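Local coordinates for tyrosine--tRNA ligase (Archaeoglobus fulgidus, PDB 2CYB), which probably attaches tyrosine to its cognate tRNA in two steps, first activating the amino acid with ATP and then transferring it to the tRNA acceptor end, at residues K55-Q60 with L100-S105; L160-D165 with K182-A187. All coordinates share one frame; numbering follows the deposited sequence.

Contact 1: K55-Q60 with L100-S105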
loop_
_atom_site.group_PDB
_atom_site.type_symbol
_atom_site.label_atom_id
_atom_site.label_comp_id
_atom_site.label_asym_id
_atom_site.label_seq_id
_atom_site.Cartn_x
_atom_site.Cartn_y
_atom_site.Cartn_z
ATOM N N LYS A 55 6.715 28.978 10.411
ATOM C CA LYS A 55 5.408 28.819 11.028
ATOM C C LYS A 55 5.535 28.010 12.318
ATOM O O LYS A 55 4.837 28.282 13.295
ATOM C CB LYS A 55 4.430 28.153 10.056
ATOM C CG LYS A 55 3.021 27.978 10.605
ATOM C CD LYS A 55 2.506 29.246 11.295
ATOM C CE LYS A 55 2.455 30.448 10.357
ATOM N NZ LYS A 55 2.081 31.707 11.081
ATOM N N LEU A 56 6.430 27.023 12.333
ATOM C CA LEU A 56 6.628 26.233 13.545
ATOM C C LEU A 56 7.203 27.122 14.648
ATOM O O LEU A 56 6.854 26.961 15.817
ATOM C CB LEU A 56 7.562 25.043 13.287
ATOM C CG LEU A 56 6.947 23.846 12.546
ATOM C CD1 LEU A 56 7.987 22.748 12.399
ATOM C CD2 LEU A 56 5.737 23.318 13.315
ATOM N N MET A 57 8.078 28.056 14.282
ATOM C CA MET A 57 8.664 28.966 15.266
ATOM C C MET A 57 7.590 29.914 15.787
ATOM O O MET A 57 7.603 30.290 16.957
ATOM C CB MET A 57 9.834 29.752 14.664
ATOM C CG MET A 57 11.065 28.894 14.410
ATOM S SD MET A 57 12.515 29.825 13.869
ATOM C CE MET A 57 13.283 30.168 15.437
ATOM N N ASP A 58 6.660 30.304 14.921
ATOM C CA ASP A 58 5.562 31.170 15.342
ATOM C C ASP A 58 4.757 30.391 16.383
ATOM O O ASP A 58 4.456 30.899 17.458
ATOM C CB ASP A 58 4.623 31.500 14.171
ATOM C CG ASP A 58 5.265 32.391 13.112
ATOM O OD1 ASP A 58 4.630 32.592 12.047
ATOM O OD2 ASP A 58 6.383 32.894 13.340
ATOM N N LEU A 59 4.414 29.149 16.052
ATOM C CA LEU A 59 3.624 28.295 16.941
ATOM C C LEU A 59 4.284 28.043 18.288
ATOM O O LEU A 59 3.617 28.047 19.328
ATOM C CB LEU A 59 3.322 26.956 16.248
ATOM C CG LEU A 59 2.197 27.021 15.212
ATOM C CD1 LEU A 59 2.321 25.877 14.206
ATOM C CD2 LEU A 59 0.859 26.976 15.927
ATOM N N GLN A 60 5.591 27.817 18.270
ATOM C CA GLN A 60 6.339 27.579 19.500
ATOM C C GLN A 60 6.308 28.857 20.349
ATOM O O GLN A 60 6.236 28.806 21.580
ATOM C CB GLN A 60 7.777 27.186 19.148
ATOM C CG GLN A 60 8.613 26.662 20.304
ATOM C CD GLN A 60 9.070 27.762 21.236
ATOM O OE1 GLN A 60 9.651 28.751 20.796
ATOM N NE2 GLN A 60 8.817 27.593 22.530
ATOM N N LEU A 100 18.481 26.676 11.864
ATOM C CA LEU A 100 17.536 27.691 11.405
ATOM C C LEU A 100 16.719 28.269 12.555
ATOM O O LEU A 100 15.951 29.217 12.370
ATOM C CB LEU A 100 16.590 27.111 10.356
ATOM C CG LEU A 100 17.177 26.802 8.979
ATOM C CD1 LEU A 100 16.100 26.170 8.110
ATOM C CD2 LEU A 100 17.704 28.080 8.334
ATOM N N GLY A 101 16.875 27.692 13.741
ATOM C CA GLY A 101 16.140 28.185 14.887
ATOM C C GLY A 101 15.331 27.136 15.621
ATOM O O GLY A 101 14.879 27.376 16.740
ATOM N N LEU A 102 15.128 25.977 15.003
ATOM C CA LEU A 102 14.368 24.921 15.658
ATOM C C LEU A 102 15.270 24.057 16.535
ATOM O O LEU A 102 15.413 22.853 16.302
ATOM C CB LEU A 102 13.649 24.049 14.622
ATOM C CG LEU A 102 12.401 24.660 13.979
ATOM C CD1 LEU A 102 11.841 23.714 12.926
ATOM C CD2 LEU A 102 11.357 24.933 15.054
ATOM N N ASP A 103 15.874 24.679 17.546
ATOM C CA ASP A 103 16.760 23.971 18.466
ATOM C C ASP A 103 16.000 22.906 19.249
ATOM O O ASP A 103 14.786 23.003 19.442
ATOM C CB ASP A 103 17.430 24.960 19.425
ATOM C CG ASP A 103 16.429 25.830 20.155
ATOM O OD1 ASP A 103 15.663 25.295 20.985
ATOM O OD2 ASP A 103 16.404 27.051 19.891
ATOM N N GLU A 104 16.725 21.893 19.708
ATOM C CA GLU A 104 16.121 20.785 20.435
ATOM C C GLU A 104 15.480 21.102 21.783
ATOM O O GLU A 104 15.021 20.200 22.481
ATOM C CB GLU A 104 17.142 19.660 20.583
ATOM C CG GLU A 104 17.490 19.019 19.251
ATOM C CD GLU A 104 18.361 17.794 19.394
ATOM O OE1 GLU A 104 19.563 17.944 19.696
ATOM O OE2 GLU A 104 17.836 16.678 19.209
ATOM N N SER A 105 15.444 22.379 22.150
ATOM C CA SER A 105 14.815 22.775 23.400
ATOM C C SER A 105 13.445 23.348 23.050
ATOM O O SER A 105 12.579 23.487 23.912
ATOM C CB SER A 105 15.652 23.832 24.124
ATOM O OG SER A 105 15.627 25.070 23.436
#

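Contact 2: L160-D165 with K182-A187. With TYR (tyrosine), chain C.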
loop_
_atom_site.group_PDB
_atom_site.type_symbol
_atom_site.label_atom_id
_atom_site.label_comp_id
_atom_site.label_asym_id
_atom_site.label_seq_id
_atom_site.Cartn_x
_atom_site.Cartn_y
_atom_site.Cartn_z
ATOM N N LEU A 160 -1.873 7.618 3.361
ATOM C CA LEU A 160 -2.458 6.959 4.518
ATOM C C LEU A 160 -1.520 7.087 5.718
ATOM O O LEU A 160 -1.955 7.359 6.839
ATOM C CB LEU A 160 -2.700 5.481 4.217
ATOM C CG LEU A 160 -3.429 5.168 2.908
ATOM C CD1 LEU A 160 -3.654 3.662 2.819
ATOM C CD2 LEU A 160 -4.754 5.918 2.848
ATOM N N MET A 161 -0.231 6.894 5.469
ATOM C CA MET A 161 0.763 6.975 6.521
ATOM C C MET A 161 0.918 8.390 7.035
ATOM O O MET A 161 1.141 8.588 8.220
ATOM C CB MET A 161 2.105 6.438 6.025
ATOM C CG MET A 161 2.142 4.919 5.946
ATOM S SD MET A 161 3.746 4.333 5.380
ATOM C CE MET A 161 4.854 5.042 6.621
ATOM N N GLN A 162 0.815 9.374 6.147
ATOM C CA GLN A 162 0.922 10.762 6.577
ATOM C C GLN A 162 -0.227 11.079 7.527
ATOM O O GLN A 162 -0.025 11.694 8.574
ATOM C CB GLN A 162 0.870 11.715 5.382
ATOM C CG GLN A 162 1.020 13.172 5.786
ATOM C CD GLN A 162 1.337 14.066 4.606
ATOM O OE1 GLN A 162 1.945 13.625 3.629
ATOM N NE2 GLN A 162 0.950 15.333 4.700
ATOM N N ALA A 163 -1.431 10.649 7.161
ATOM C CA ALA A 163 -2.603 10.880 7.996
ATOM C C ALA A 163 -2.398 10.201 9.347
ATOM O O ALA A 163 -2.693 10.786 10.388
ATOM C CB ALA A 163 -3.857 10.340 7.317
ATOM N N LEU A 164 -1.881 8.975 9.335
ATOM C CA LEU A 164 -1.639 8.262 10.586
ATOM C C LEU A 164 -0.544 8.882 11.434
ATOM O O LEU A 164 -0.538 8.711 12.659
ATOM C CB LEU A 164 -1.313 6.794 10.319
ATOM C CG LEU A 164 -2.538 5.952 9.955
ATOM C CD1 LEU A 164 -2.088 4.564 9.484
ATOM C CD2 LEU A 164 -3.470 5.857 11.177
ATOM N N ASP A 165 0.389 9.596 10.808
ATOM C CA ASP A 165 1.456 10.237 11.576
ATOM C C ASP A 165 0.848 11.254 12.535
ATOM O O ASP A 165 1.332 11.426 13.648
ATOM C CB ASP A 165 2.444 10.957 10.654
ATOM C CG ASP A 165 3.294 10.003 9.862
ATOM O OD1 ASP A 165 3.783 10.417 8.794
ATOM O OD2 ASP A 165 3.485 8.849 10.311
ATOM N N LYS A 182 -5.386 17.941 0.454
ATOM C CA LYS A 182 -6.175 16.739 0.241
ATOM C C LYS A 182 -5.803 15.624 1.206
ATOM O O LYS A 182 -6.675 14.886 1.660
ATOM C CB LYS A 182 -6.055 16.254 -1.206
ATOM C CG LYS A 182 -6.713 17.202 -2.205
ATOM C CD LYS A 182 -7.187 16.468 -3.445
ATOM C CE LYS A 182 -7.901 17.412 -4.406
ATOM N NZ LYS A 182 -8.338 16.734 -5.661
ATOM N N ILE A 183 -4.516 15.493 1.511
ATOM C CA ILE A 183 -4.086 14.474 2.453
ATOM C C ILE A 183 -4.656 14.830 3.829
ATOM O O ILE A 183 -5.159 13.968 4.544
ATOM C CB ILE A 183 -2.545 14.374 2.509
ATOM C CG1 ILE A 183 -2.023 13.778 1.195
ATOM C CG2 ILE A 183 -2.119 13.509 3.692
ATOM C CD1 ILE A 183 -0.491 13.742 1.084
ATOM N N HIS A 184 -4.610 16.108 4.190
ATOM C CA HIS A 184 -5.154 16.513 5.475
ATOM C C HIS A 184 -6.662 16.307 5.544
ATOM O O HIS A 184 -7.190 15.961 6.599
ATOM C CB HIS A 184 -4.796 17.970 5.781
ATOM C CG HIS A 184 -3.371 18.158 6.197
ATOM N ND1 HIS A 184 -2.807 19.401 6.384
ATOM C CD2 HIS A 184 -2.401 17.255 6.477
ATOM C CE1 HIS A 184 -1.547 19.255 6.762
ATOM N NE2 HIS A 184 -1.277 17.963 6.826
ATOM N N MET A 185 -7.371 16.507 4.438
ATOM C CA MET A 185 -8.815 16.286 4.488
ATOM C C MET A 185 -9.081 14.792 4.663
ATOM O O MET A 185 -10.011 14.392 5.373
ATOM C CB MET A 185 -9.499 16.802 3.223
ATOM C CG MET A 185 -9.420 18.319 3.054
ATOM S SD MET A 185 -10.039 19.245 4.495
ATOM C CE MET A 185 -8.494 19.629 5.342
ATOM N N LEU A 186 -8.263 13.968 4.016
ATOM C CA LEU A 186 -8.416 12.525 4.139
ATOM C C LEU A 186 -8.220 12.139 5.608
ATOM O O LEU A 186 -8.935 11.290 6.136
ATOM C CB LEU A 186 -7.387 11.815 3.248
ATOM C CG LEU A 186 -7.217 10.294 3.351
ATOM C CD1 LEU A 186 -8.537 9.593 3.102
ATOM C CD2 LEU A 186 -6.185 9.839 2.332
ATOM N N ALA A 187 -7.252 12.771 6.266
ATOM C CA ALA A 187 -6.983 12.497 7.673
ATOM C C ALA A 187 -8.199 12.880 8.518
ATOM O O ALA A 187 -8.671 12.091 9.345
ATOM C CB ALA A 187 -5.758 13.281 8.137
HETATM N N TYR C . 3.897 15.095 2.350
HETATM C CA TYR C . 4.879 16.070 2.885
HETATM C C TYR C . 5.568 16.831 1.754
HETATM O O TYR C . 6.418 17.682 2.062
HETATM C CB TYR C . 5.908 15.333 3.748
HETATM C CG TYR C . 5.262 14.676 4.944
HETATM C CD1 TYR C . 5.389 13.306 5.178
HETATM C CD2 TYR C . 4.510 15.439 5.847
HETATM C CE1 TYR C . 4.782 12.708 6.296
HETATM C CE2 TYR C . 3.906 14.862 6.950
HETATM C CZ TYR C . 4.045 13.498 7.173
HETATM O OH TYR C . 3.458 12.945 8.284
HETATM O OXT TYR C . 5.235 16.578 0.578
HETATM O O HOH W 1 1.011 16.501 7.495
#

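Contact 1: K55-Q60 with L100-S105
Met-57 and Leu-102 meet obliquely, side chain against side chain: CG of the methionine lies 4.0 Å from CD2 of the leucine. Beyond that point the thioether bends at chi3 (91°), which turns its methyl group onto the backbone of the loop, with CE 3.5 Å from Gly-101 O and equally near Gly-101 CA. The sulfur passes Leu-100 O at 3.8 Å. Gly-101 leaves the helical conformation with a positive phi of 126° and closes helix 83-99 in a Schellman motif; a CB there would come within 2.3 Å of Met-57 CE, and the backbone angles by themselves already call for glycine. The loop then leads to strand 108-111, the outermost strand, within this chain, of the parallel part of the Rossmann-fold sheet, and helix 47-61 packs on that sheet through Leu-56, which touches Val-37 and Ile-66. An alanine in place of Met-57 would probably open a gap over Gly-101 and leave Leu-102 CD2 with less to pack against. Leu-56 crosses Leu-102 at about a right angle, its CD1 4.0 Å from CD1 of Leu-102, while the other branch of Leu-102, CD2, comes within 4.2 Å of Leu-56 CB.

Contact 2: L160-D165 with K182-A187
Gln-162 reaches from helix 154-168 past Ile-183 of helix 181-190 to the bound tyrosine, and these two helices, linked through strand 173-177, belong to the Rossmann-fold catalytic domain of a class I synthetase. Their local axes approach to 8.9 Å at a crossing angle of -62°. The glutamine CB rests 3.9 Å from CG2 of Ile-183. With CG anti to the backbone N (chi1 -178°) and the chain extended beyond it, the side chain points along the ligand, and CG lies 3.3 Å from CZ of the tyrosine. The side chains of Gln-162 and Ile-183 cross at about a right angle; CG2 of the isoleucine lies near CD and NE2 of the carboxamide, and CD1 near OE1. OE1 accepts a hydrogen bond of 2.8 Å from the amino N of the ligand. NE2 donates to Gln-180 and to a water that also bonds to NE2 of His-184, and these two bonds, with the one that OE1 accepts, are consistent with one orientation of the amide. His-184 in turn is held at ND1 by His-203. One turn further along, Asp-165 OD1 receives the phenol OH, so this helix bonds to the ligand's amino group and phenol, with Tyr-36, Tyr-158 and Gln-180 holding it as well. Away from the pocket, the two backbones come closest where Ala-163 CA lies 4.7 Å from Ala-187 CA; Ala-163 CB is 3.6 Å from Ala-187 CB. Beside them, Leu-160 CD2 meets Leu-186 CD2 at 4.2 Å.

How the contacts relate
Contact 1 closes before contact 2 opens along the chain, and all four segments belong to the class I synthetase core. The centres of the two contacts are 23 Å apart and their nearest atoms about 11 Å, so they do not touch. The parallel part of the central sheet relates them: helix 47-61 and the loop of contact 1 precede strands 65-70 and 108-111 respectively, whereas strand 173-177 joins the two helices of contact 2. The bound tyrosine lies at contact 2, while the side chain of Leu-56 in contact 1 is about 10 Å from it. Contact 1 is packing beside the sheet, its Leu-56 side chain about 6 Å from that of Tyr-36 of the pocket, whereas contact 2 forms part of the pocket wall.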